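Local coordinates for DSBA-like thioredoxin domain-containing protein (Nitrosomonas europaea, PDB 2IN3) that probably acts as a thiol-disulfide oxidoreductase of the DsbA family, FrnE-like subfamily, and is a putative protein disulfide isomerase, at residues 16-22 against 118-124; 42-46 against 165-169; 12-16 against 112-116. All blocks are in the same frame, centred on the assembly; numbering follows the deposited sequence.

Interaction 1 (16-22 against 118-124); sequences PMCSWCW and IQRAFYV. With EDO (1,2-ethanediol), chain C; PO4 (phosphate ion), chain B.
A turn leading into helix 19-35 seats itself on helical 118-123 by fitting rings into hollows. P16 and M17 make a tight turn; C18 is extended and caps the helix, its SG accepting a weak bond from C21 N (3.6 Å). P16 CA comes nearest the second helix, 5.2 Å from Q119 CA, and P16 CB meets I118 CG2 at 3.5 Å. Q119 (chi1 m) runs alongside, Q119 NE2 donating to P16 O (3.1 Å). Selenomethionine M17 covers F122 (chi1 t): M17 CG lies over the face, 4.2 Å from the centroid, with SE at 5.0 Å in a Met-aromatic contact. Y123 (chi1 m) wedges against the turn, Y123 OH 3.1 Å from S19 N at an angle too poor for a hydrogen bond. The five-membered ring of W22 (chi1 t) barely overlaps that of Y123, planes at 20° and centroids 5.0 Å apart. C18 and C21 fit the thioredoxin-type CxxC pattern, consistent with a redox site; S19 N and OG donate to O3 of a phosphate ion (3.0 and 2.7 Å), probably from the crystallisation liquor. Helix 58-75 packs against S19, while helix 94-106 flanks P16 and I118.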
loop_
_atom_site.group_PDB
_atom_site.type_symbol
_atom_site.label_atom_id
_atom_site.label_comp_id
_atom_site.label_asym_id
_atom_site.label_seq_id
_atom_site.Cartn_x
_atom_site.Cartn_y
_atom_site.Cartn_z
ATOM N N PRO A 16 1.579 3.210 -0.526
ATOM C CA PRO A 16 2.075 3.261 -1.915
ATOM C C PRO A 16 3.473 3.907 -2.048
ATOM O O PRO A 16 4.179 3.623 -3.018
ATOM C CB PRO A 16 1.075 4.198 -2.613
ATOM C CG PRO A 16 -0.118 4.201 -1.783
ATOM C CD PRO A 16 0.292 3.916 -0.378
HETATM N N MSE A 17 3.845 4.790 -1.117
HETATM C CA MSE A 17 5.193 5.409 -1.140
HETATM C C MSE A 17 6.197 4.801 -0.170
HETATM O O MSE A 17 7.159 5.454 0.218
HETATM C CB MSE A 17 5.116 6.933 -0.934
HETATM C CG MSE A 17 4.308 7.603 -2.043
HETATM SE SE MSE A 17 3.727 9.396 -1.604
HETATM C CE MSE A 17 5.362 10.400 -1.989
ATOM N N CYS A 18 5.974 3.538 0.164
ATOM C CA CYS A 18 6.903 2.711 0.895
ATOM C C CYS A 18 7.588 1.734 -0.092
ATOM O O CYS A 18 6.905 0.982 -0.784
ATOM C CB CYS A 18 6.131 1.959 1.974
ATOM S SG CYS A 18 7.046 0.579 2.714
ATOM N N SER A 19 8.921 1.792 -0.187
ATOM C CA SER A 19 9.644 1.090 -1.249
ATOM C C SER A 19 9.610 -0.414 -1.052
ATOM O O SER A 19 9.475 -1.143 -2.010
ATOM C CB SER A 19 11.074 1.608 -1.427
ATOM O OG SER A 19 11.846 1.471 -0.242
ATOM N N TRP A 20 9.739 -0.884 0.184
ATOM C CA TRP A 20 9.620 -2.329 0.438
ATOM C C TRP A 20 8.222 -2.870 0.169
ATOM O O TRP A 20 8.057 -4.081 -0.097
ATOM C CB TRP A 20 10.113 -2.718 1.828
ATOM C CG TRP A 20 11.624 -2.837 1.872
ATOM C CD1 TRP A 20 12.507 -1.966 2.432
ATOM C CD2 TRP A 20 12.402 -3.889 1.301
ATOM N NE1 TRP A 20 13.800 -2.418 2.266
ATOM C CE2 TRP A 20 13.758 -3.609 1.587
ATOM C CE3 TRP A 20 12.083 -5.054 0.582
ATOM C CZ2 TRP A 20 14.804 -4.428 1.142
ATOM C CZ3 TRP A 20 13.135 -5.872 0.147
ATOM C CH2 TRP A 20 14.465 -5.556 0.437
ATOM N N CYS A 21 7.213 -1.994 0.249
ATOM C CA CYS A 21 5.851 -2.356 -0.178
ATOM C C CYS A 21 5.840 -2.612 -1.685
ATOM O O CYS A 21 5.212 -3.593 -2.160
ATOM C CB CYS A 21 4.821 -1.252 0.207
ATOM S SG CYS A 21 4.572 -1.185 2.044
ATOM N N TRP A 22 6.507 -1.747 -2.458
ATOM C CA TRP A 22 6.678 -2.036 -3.897
ATOM C C TRP A 22 7.502 -3.322 -4.118
ATOM O O TRP A 22 7.182 -4.120 -4.996
ATOM C CB TRP A 22 7.326 -0.849 -4.570
ATOM C CG TRP A 22 7.603 -0.899 -6.055
ATOM C CD1 TRP A 22 8.760 -0.507 -6.689
ATOM C CD2 TRP A 22 6.661 -1.200 -7.101
ATOM N NE1 TRP A 22 8.608 -0.590 -8.063
ATOM C CE2 TRP A 22 7.333 -1.014 -8.340
ATOM C CE3 TRP A 22 5.329 -1.637 -7.109
ATOM C CZ2 TRP A 22 6.709 -1.237 -9.578
ATOM C CZ3 TRP A 22 4.708 -1.848 -8.350
ATOM C CH2 TRP A 22 5.403 -1.659 -9.551
ATOM N N ILE A 118 -0.366 3.336 -8.500
ATOM C CA ILE A 118 0.275 4.471 -7.814
ATOM C C ILE A 118 1.779 4.206 -7.614
ATOM O O ILE A 118 2.610 5.043 -7.940
ATOM C CB ILE A 118 -0.367 4.755 -6.430
ATOM C CG1 ILE A 118 -1.824 5.267 -6.608
ATOM C CG2 ILE A 118 0.478 5.743 -5.642
ATOM C CD1 ILE A 118 -2.585 5.287 -5.285
ATOM N N GLN A 119 2.114 3.011 -7.153
ATOM C CA GLN A 119 3.518 2.675 -6.891
ATOM C C GLN A 119 4.362 2.740 -8.167
ATOM O O GLN A 119 5.506 3.215 -8.152
ATOM C CB GLN A 119 3.604 1.283 -6.263
ATOM C CG GLN A 119 2.932 1.204 -4.887
ATOM C CD GLN A 119 3.588 0.150 -4.055
ATOM O OE1 GLN A 119 3.412 -1.025 -4.304
ATOM N NE2 GLN A 119 4.400 0.571 -3.085
ATOM N N ARG A 120 3.806 2.254 -9.268
ATOM C CA ARG A 120 4.539 2.250 -10.520
ATOM C C ARG A 120 4.700 3.689 -11.026
ATOM O O ARG A 120 5.782 4.058 -11.537
ATOM C CB ARG A 120 3.849 1.364 -11.559
ATOM C CG ARG A 120 4.666 1.109 -12.794
ATOM C CD ARG A 120 3.832 0.307 -13.814
ATOM N NE ARG A 120 3.445 -1.020 -13.315
ATOM C CZ ARG A 120 2.228 -1.357 -12.875
ATOM N NH1 ARG A 120 1.218 -0.470 -12.852
ATOM N NH2 ARG A 120 2.008 -2.604 -12.455
ATOM N N ALA A 121 3.638 4.483 -10.875
ATOM C CA ALA A 121 3.641 5.849 -11.371
ATOM C C ALA A 121 4.680 6.666 -10.613
ATOM O O ALA A 121 5.299 7.565 -11.176
ATOM C CB ALA A 121 2.274 6.470 -11.248
ATOM N N PHE A 122 4.813 6.373 -9.323
ATOM C CA PHE A 122 5.773 7.035 -8.476
ATOM C C PHE A 122 7.216 6.537 -8.707
ATOM O O PHE A 122 8.096 7.321 -9.094
ATOM C CB PHE A 122 5.368 6.850 -7.017
ATOM C CG PHE A 122 6.296 7.527 -6.035
ATOM C CD1 PHE A 122 6.545 8.905 -6.118
ATOM C CD2 PHE A 122 6.873 6.807 -5.016
ATOM C CE1 PHE A 122 7.390 9.538 -5.194
ATOM C CE2 PHE A 122 7.726 7.426 -4.090
ATOM C CZ PHE A 122 7.988 8.786 -4.186
ATOM N N TYR A 123 7.452 5.246 -8.485
ATOM C CA TYR A 123 8.829 4.722 -8.534
ATOM C C TYR A 123 9.437 4.688 -9.930
ATOM O O TYR A 123 10.643 4.950 -10.103
ATOM C CB TYR A 123 8.919 3.362 -7.858
ATOM C CG TYR A 123 8.671 3.465 -6.369
ATOM C CD1 TYR A 123 9.509 4.245 -5.565
ATOM C CD2 TYR A 123 7.597 2.806 -5.761
ATOM C CE1 TYR A 123 9.290 4.366 -4.196
ATOM C CE2 TYR A 123 7.359 2.933 -4.369
ATOM C CZ TYR A 123 8.245 3.701 -3.612
ATOM O OH TYR A 123 8.042 3.864 -2.282
ATOM N N VAL A 124 8.606 4.405 -10.929
ATOM C CA VAL A 124 9.076 4.308 -12.309
ATOM C C VAL A 124 8.742 5.583 -13.052
ATOM O O VAL A 124 9.617 6.184 -13.671
ATOM C CB VAL A 124 8.471 3.065 -13.020
ATOM C CG1 VAL A 124 8.986 2.923 -14.477
ATOM C CG2 VAL A 124 8.768 1.786 -12.189
HETATM C C1 EDO C . 6.355 -3.668 -13.477
HETATM O O1 EDO C . 6.012 -2.338 -13.093
HETATM C C2 EDO C . 5.589 -4.657 -12.616
HETATM O O2 EDO C . 4.281 -4.139 -12.376
HETATM P P PO4 B . 11.198 3.786 2.426
HETATM O O1 PO4 B . 12.471 4.562 2.616
HETATM O O2 PO4 B . 10.036 4.366 3.204
HETATM O O3 PO4 B . 10.883 3.721 0.963
HETATM O O4 PO4 B . 11.437 2.404 3.029
HETATM O O HOH W 1 2.285 -3.571 -2.661
#

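Interaction 2 (42-46 against 165-169); sequences KIMPG and GFQRV
A strand end can cross a helix at right angles when glycines let the backbones come close, and 42-46 against 165-169 shows how. The axes of 42-45 and 165-169 approach to 8.1 Å, at 90°. K42 and I43 are extended and stay clear of the helix. Selenomethionine M44 (-117/95) has the largest share of the contact; its CA-to-CB bond points toward the helix and, with chi1 and chi2 t and chi3 m, it places M44 SE 4.0 Å from V169 CG2 and M44 CE 3.4 Å from R168 NH1. G165 CA is the nearest CA to M44 CA, at 6.2 Å. P45 (-57/129) turns its carbonyl to the helix, P45 O lying 3.3 Å from F166 CD1 at the edge of the ring. At G46 the CA atoms come closest, 5.1 Å from G46 CA to F166 CA; G46 CA is 4.3 Å from V169 CG2, where a CB would clash. Because strand 40-45 borders strand 9-14 at one side of the mixed sheet, this contact joins that border to helix 156-171, within the DsbA-like form of the thioredoxin fold.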
loop_
_atom_site.group_PDB
_atom_site.type_symbol
_atom_site.label_atom_id
_atom_site.label_comp_id
_atom_site.label_asym_id
_atom_site.label_seq_id
_atom_site.Cartn_x
_atom_site.Cartn_y
_atom_site.Cartn_z
ATOM N N LYS A 42 -7.504 -7.506 2.050
ATOM C CA LYS A 42 -7.930 -6.098 1.964
ATOM C C LYS A 42 -6.759 -5.174 2.300
ATOM O O LYS A 42 -5.840 -5.600 2.949
ATOM C CB LYS A 42 -9.084 -5.836 2.922
ATOM C CG LYS A 42 -10.380 -6.599 2.621
ATOM C CD LYS A 42 -11.473 -6.365 3.668
ATOM C CE LYS A 42 -12.041 -4.979 3.611
ATOM N NZ LYS A 42 -13.292 -4.869 4.456
ATOM N N ILE A 43 -6.790 -3.915 1.853
ATOM C CA ILE A 43 -5.671 -2.996 2.156
ATOM C C ILE A 43 -6.132 -2.040 3.248
ATOM O O ILE A 43 -7.258 -1.523 3.190
ATOM C CB ILE A 43 -5.204 -2.168 0.915
ATOM C CG1 ILE A 43 -4.676 -3.087 -0.178
ATOM C CG2 ILE A 43 -4.045 -1.164 1.297
ATOM C CD1 ILE A 43 -4.157 -2.339 -1.413
HETATM N N MSE A 44 -5.264 -1.835 4.240
HETATM C CA MSE A 44 -5.410 -0.783 5.239
HETATM C C MSE A 44 -4.196 0.152 5.068
HETATM O O MSE A 44 -3.092 -0.127 5.571
HETATM C CB MSE A 44 -5.482 -1.370 6.660
HETATM C CG MSE A 44 -6.065 -0.390 7.680
HETATM SE SE MSE A 44 -6.086 -1.111 9.505
HETATM C CE MSE A 44 -7.674 -2.235 9.334
ATOM N N PRO A 45 -4.373 1.241 4.304
ATOM C CA PRO A 45 -3.250 2.163 4.093
ATOM C C PRO A 45 -2.679 2.708 5.429
ATOM O O PRO A 45 -3.434 3.186 6.282
ATOM C CB PRO A 45 -3.888 3.301 3.250
ATOM C CG PRO A 45 -5.009 2.586 2.504
ATOM C CD PRO A 45 -5.581 1.687 3.571
ATOM N N GLY A 46 -1.356 2.610 5.600
ATOM C CA GLY A 46 -0.671 3.079 6.823
ATOM C C GLY A 46 0.830 2.799 6.703
ATOM O O GLY A 46 1.297 2.250 5.669
ATOM N N GLY A 165 -7.928 4.716 9.637
ATOM C CA GLY A 165 -6.985 3.639 9.229
ATOM C C GLY A 165 -5.619 3.868 9.854
ATOM O O GLY A 165 -5.074 2.969 10.496
ATOM N N PHE A 166 -5.052 5.064 9.685
ATOM C CA PHE A 166 -3.725 5.338 10.259
ATOM C C PHE A 166 -3.730 5.121 11.782
ATOM O O PHE A 166 -2.789 4.537 12.356
ATOM C CB PHE A 166 -3.283 6.787 9.994
ATOM C CG PHE A 166 -3.147 7.168 8.548
ATOM C CD1 PHE A 166 -2.998 6.215 7.540
ATOM C CD2 PHE A 166 -3.079 8.516 8.205
ATOM C CE1 PHE A 166 -2.859 6.585 6.176
ATOM C CE2 PHE A 166 -2.928 8.896 6.852
ATOM C CZ PHE A 166 -2.812 7.937 5.844
ATOM N N GLN A 167 -4.791 5.605 12.439
ATOM C CA GLN A 167 -4.934 5.473 13.872
ATOM C C GLN A 167 -5.060 4.014 14.300
ATOM O O GLN A 167 -4.489 3.622 15.320
ATOM C CB GLN A 167 -6.125 6.285 14.363
ATOM C CG GLN A 167 -5.888 7.796 14.267
ATOM C CD GLN A 167 -7.157 8.610 14.497
ATOM O OE1 GLN A 167 -8.277 8.071 14.467
ATOM N NE2 GLN A 167 -6.992 9.915 14.717
ATOM N N ARG A 168 -5.794 3.213 13.527
ATOM C CA ARG A 168 -5.946 1.791 13.861
ATOM C C ARG A 168 -4.615 1.038 13.730
ATOM O O ARG A 168 -4.295 0.171 14.557
ATOM C CB ARG A 168 -6.992 1.120 12.977
ATOM C CG ARG A 168 -7.658 -0.075 13.660
ATOM C CD ARG A 168 -8.692 -0.750 12.743
ATOM N NE ARG A 168 -9.818 0.133 12.397
ATOM C CZ ARG A 168 -9.949 0.787 11.234
ATOM N NH1 ARG A 168 -9.035 0.682 10.271
ATOM N NH2 ARG A 168 -11.002 1.571 11.026
ATOM N N VAL A 169 -3.839 1.404 12.713
ATOM C CA VAL A 169 -2.515 0.818 12.496
ATOM C C VAL A 169 -1.645 1.099 13.699
ATOM O O VAL A 169 -0.999 0.188 14.230
ATOM C CB VAL A 169 -1.861 1.366 11.208
ATOM C CG1 VAL A 169 -0.333 1.071 11.187
ATOM C CG2 VAL A 169 -2.571 0.789 9.972
#

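Interaction 3 (12-16 against 112-116); sequences YIADP and FPFFA
F115 (chi1 t) sets its ring against the turn at the end of strand 9-14, where P16 CG lies over its face, 4.3 Å from the ring centroid in a CH-pi contact. The tip of the ring pushes further in: F115 CZ is 3.3 Å from P16 N, 3.4 Å from D15 C and 3.6 Å from A14 CB. Residues 12-14 are extended and 112-116 helical; the axes of these segments come no nearer than 12.4 Å, with N-to-C directions 22° from parallel, so large side chains must span the gap. The spacing narrows along the chain, from 9.8 Å between the CA atoms of Y12 and F112 to 6.1 Å between those of P16 and F115. This places helix 111-123, from the helical part of the DsbA-like architecture, beside an inner strand of the thioredoxin-like sheet. Y12 (chi1 t) points toward the helix, and F112 (chi1 m) meets it rim to rim, the planes 19° apart and Y12 CD2 3.6 Å from F112 CE2. F115 completes the aromatic cluster, its ring centroid 5.9 Å from that of Y12. I13 points away from the helix, and D15 OD1 accepts a hydrogen bond from M17 N. C21 of the CxxC pattern packs against both Y12 and A14.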
loop_
_atom_site.group_PDB
_atom_site.type_symbol
_atom_site.label_atom_id
_atom_site.label_comp_id
_atom_site.label_asym_id
_atom_site.label_seq_id
_atom_site.Cartn_x
_atom_site.Cartn_y
_atom_site.Cartn_z
ATOM N N TYR A 12 -3.617 -6.185 4.455
ATOM C CA TYR A 12 -2.332 -5.747 3.939
ATOM C C TYR A 12 -2.121 -4.290 4.350
ATOM O O TYR A 12 -2.832 -3.401 3.884
ATOM C CB TYR A 12 -2.294 -5.904 2.404
ATOM C CG TYR A 12 -1.000 -5.457 1.758
ATOM C CD1 TYR A 12 0.241 -5.831 2.285
ATOM C CD2 TYR A 12 -1.030 -4.676 0.622
ATOM C CE1 TYR A 12 1.446 -5.440 1.645
ATOM C CE2 TYR A 12 0.167 -4.252 -0.034
ATOM C CZ TYR A 12 1.383 -4.635 0.502
ATOM O OH TYR A 12 2.535 -4.236 -0.133
ATOM N N ILE A 13 -1.177 -4.070 5.268
ATOM C CA ILE A 13 -0.981 -2.759 5.855
ATOM C C ILE A 13 0.241 -2.182 5.176
ATOM O O ILE A 13 1.383 -2.646 5.388
ATOM C CB ILE A 13 -0.796 -2.819 7.402
ATOM C CG1 ILE A 13 -2.027 -3.483 8.062
ATOM C CG2 ILE A 13 -0.591 -1.429 7.955
ATOM C CD1 ILE A 13 -1.881 -3.802 9.548
ATOM N N ALA A 14 -0.009 -1.174 4.358
ATOM C CA ALA A 14 0.990 -0.703 3.387
ATOM C C ALA A 14 0.707 0.706 2.943
ATOM O O ALA A 14 -0.416 1.199 3.090
ATOM C CB ALA A 14 1.067 -1.628 2.202
ATOM N N ASP A 15 1.737 1.348 2.422
ATOM C CA ASP A 15 1.650 2.689 1.885
ATOM C C ASP A 15 2.265 2.638 0.486
ATOM O O ASP A 15 3.358 2.084 0.325
ATOM C CB ASP A 15 2.490 3.618 2.769
ATOM C CG ASP A 15 2.333 5.073 2.392
ATOM O OD1 ASP A 15 2.705 5.444 1.254
ATOM O OD2 ASP A 15 1.815 5.855 3.235
ATOM N N PRO A 16 1.579 3.210 -0.526
ATOM C CA PRO A 16 2.075 3.261 -1.915
ATOM C C PRO A 16 3.473 3.907 -2.048
ATOM O O PRO A 16 4.179 3.623 -3.018
ATOM C CB PRO A 16 1.075 4.198 -2.613
ATOM C CG PRO A 16 -0.118 4.201 -1.783
ATOM C CD PRO A 16 0.292 3.916 -0.378
ATOM N N PHE A 112 -6.411 -3.278 -5.046
ATOM C CA PHE A 112 -5.016 -3.699 -5.244
ATOM C C PHE A 112 -4.392 -3.194 -6.573
ATOM O O PHE A 112 -3.246 -2.699 -6.580
ATOM C CB PHE A 112 -4.840 -5.220 -5.068
ATOM C CG PHE A 112 -4.722 -5.645 -3.623
ATOM C CD1 PHE A 112 -5.864 -5.855 -2.852
ATOM C CD2 PHE A 112 -3.466 -5.783 -3.025
ATOM C CE1 PHE A 112 -5.761 -6.247 -1.490
ATOM C CE2 PHE A 112 -3.354 -6.175 -1.661
ATOM C CZ PHE A 112 -4.511 -6.399 -0.909
ATOM N N PRO A 113 -5.122 -3.308 -7.683
ATOM C CA PRO A 113 -4.627 -2.695 -8.940
ATOM C C PRO A 113 -4.356 -1.186 -8.826
ATOM O O PRO A 113 -3.347 -0.722 -9.365
ATOM C CB PRO A 113 -5.783 -2.919 -9.901
ATOM C CG PRO A 113 -6.412 -4.163 -9.410
ATOM C CD PRO A 113 -6.390 -4.027 -7.913
ATOM N N PHE A 114 -5.226 -0.428 -8.142
ATOM C CA PHE A 114 -4.991 1.020 -7.973
ATOM C C PHE A 114 -3.742 1.342 -7.118
ATOM O O PHE A 114 -2.948 2.227 -7.456
ATOM C CB PHE A 114 -6.214 1.708 -7.376
ATOM C CG PHE A 114 -6.116 3.214 -7.342
ATOM C CD1 PHE A 114 -6.169 3.959 -8.530
ATOM C CD2 PHE A 114 -6.031 3.890 -6.132
ATOM C CE1 PHE A 114 -6.093 5.353 -8.502
ATOM C CE2 PHE A 114 -5.953 5.295 -6.111
ATOM C CZ PHE A 114 -5.972 6.014 -7.283
ATOM N N PHE A 115 -3.566 0.606 -6.027
ATOM C CA PHE A 115 -2.402 0.752 -5.154
ATOM C C PHE A 115 -1.128 0.518 -6.014
ATOM O O PHE A 115 -0.140 1.296 -5.964
ATOM C CB PHE A 115 -2.490 -0.302 -4.059
ATOM C CG PHE A 115 -1.443 -0.173 -2.983
ATOM C CD1 PHE A 115 -1.804 0.354 -1.749
ATOM C CD2 PHE A 115 -0.119 -0.591 -3.187
ATOM C CE1 PHE A 115 -0.886 0.491 -0.710
ATOM C CE2 PHE A 115 0.835 -0.455 -2.130
ATOM C CZ PHE A 115 0.430 0.093 -0.902
ATOM N N ALA A 116 -1.137 -0.565 -6.780
ATOM C CA ALA A 116 0.040 -0.926 -7.616
ATOM C C ALA A 116 0.276 0.145 -8.679
ATOM O O ALA A 116 1.409 0.519 -8.926
ATOM C CB ALA A 116 -0.154 -2.309 -8.277
#

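Overall arrangement
Followed from the N terminus, the chain builds strand 9-14, the turn at P16, helix 19-35 and strand 40-45 before its long helical excursion. Helix 111-123 then returns to close two loops, first in interaction 3 and next in interaction 1, which share P16 and touch through C21 and A14. Interaction 2 closes last, when helix 156-171 reaches strand 40-45. The segments of every pair alternate, so all three contacts cross. Interactions 2 and 3 meet in the sheet, where K42 and M44 pair with Y12, whereas interaction 1 stands about 17 Å from interaction 2, centre to centre. Together they tie strands 9-14 and 40-45 and the start of helix 19-35 to helices 111-123 and 156-171.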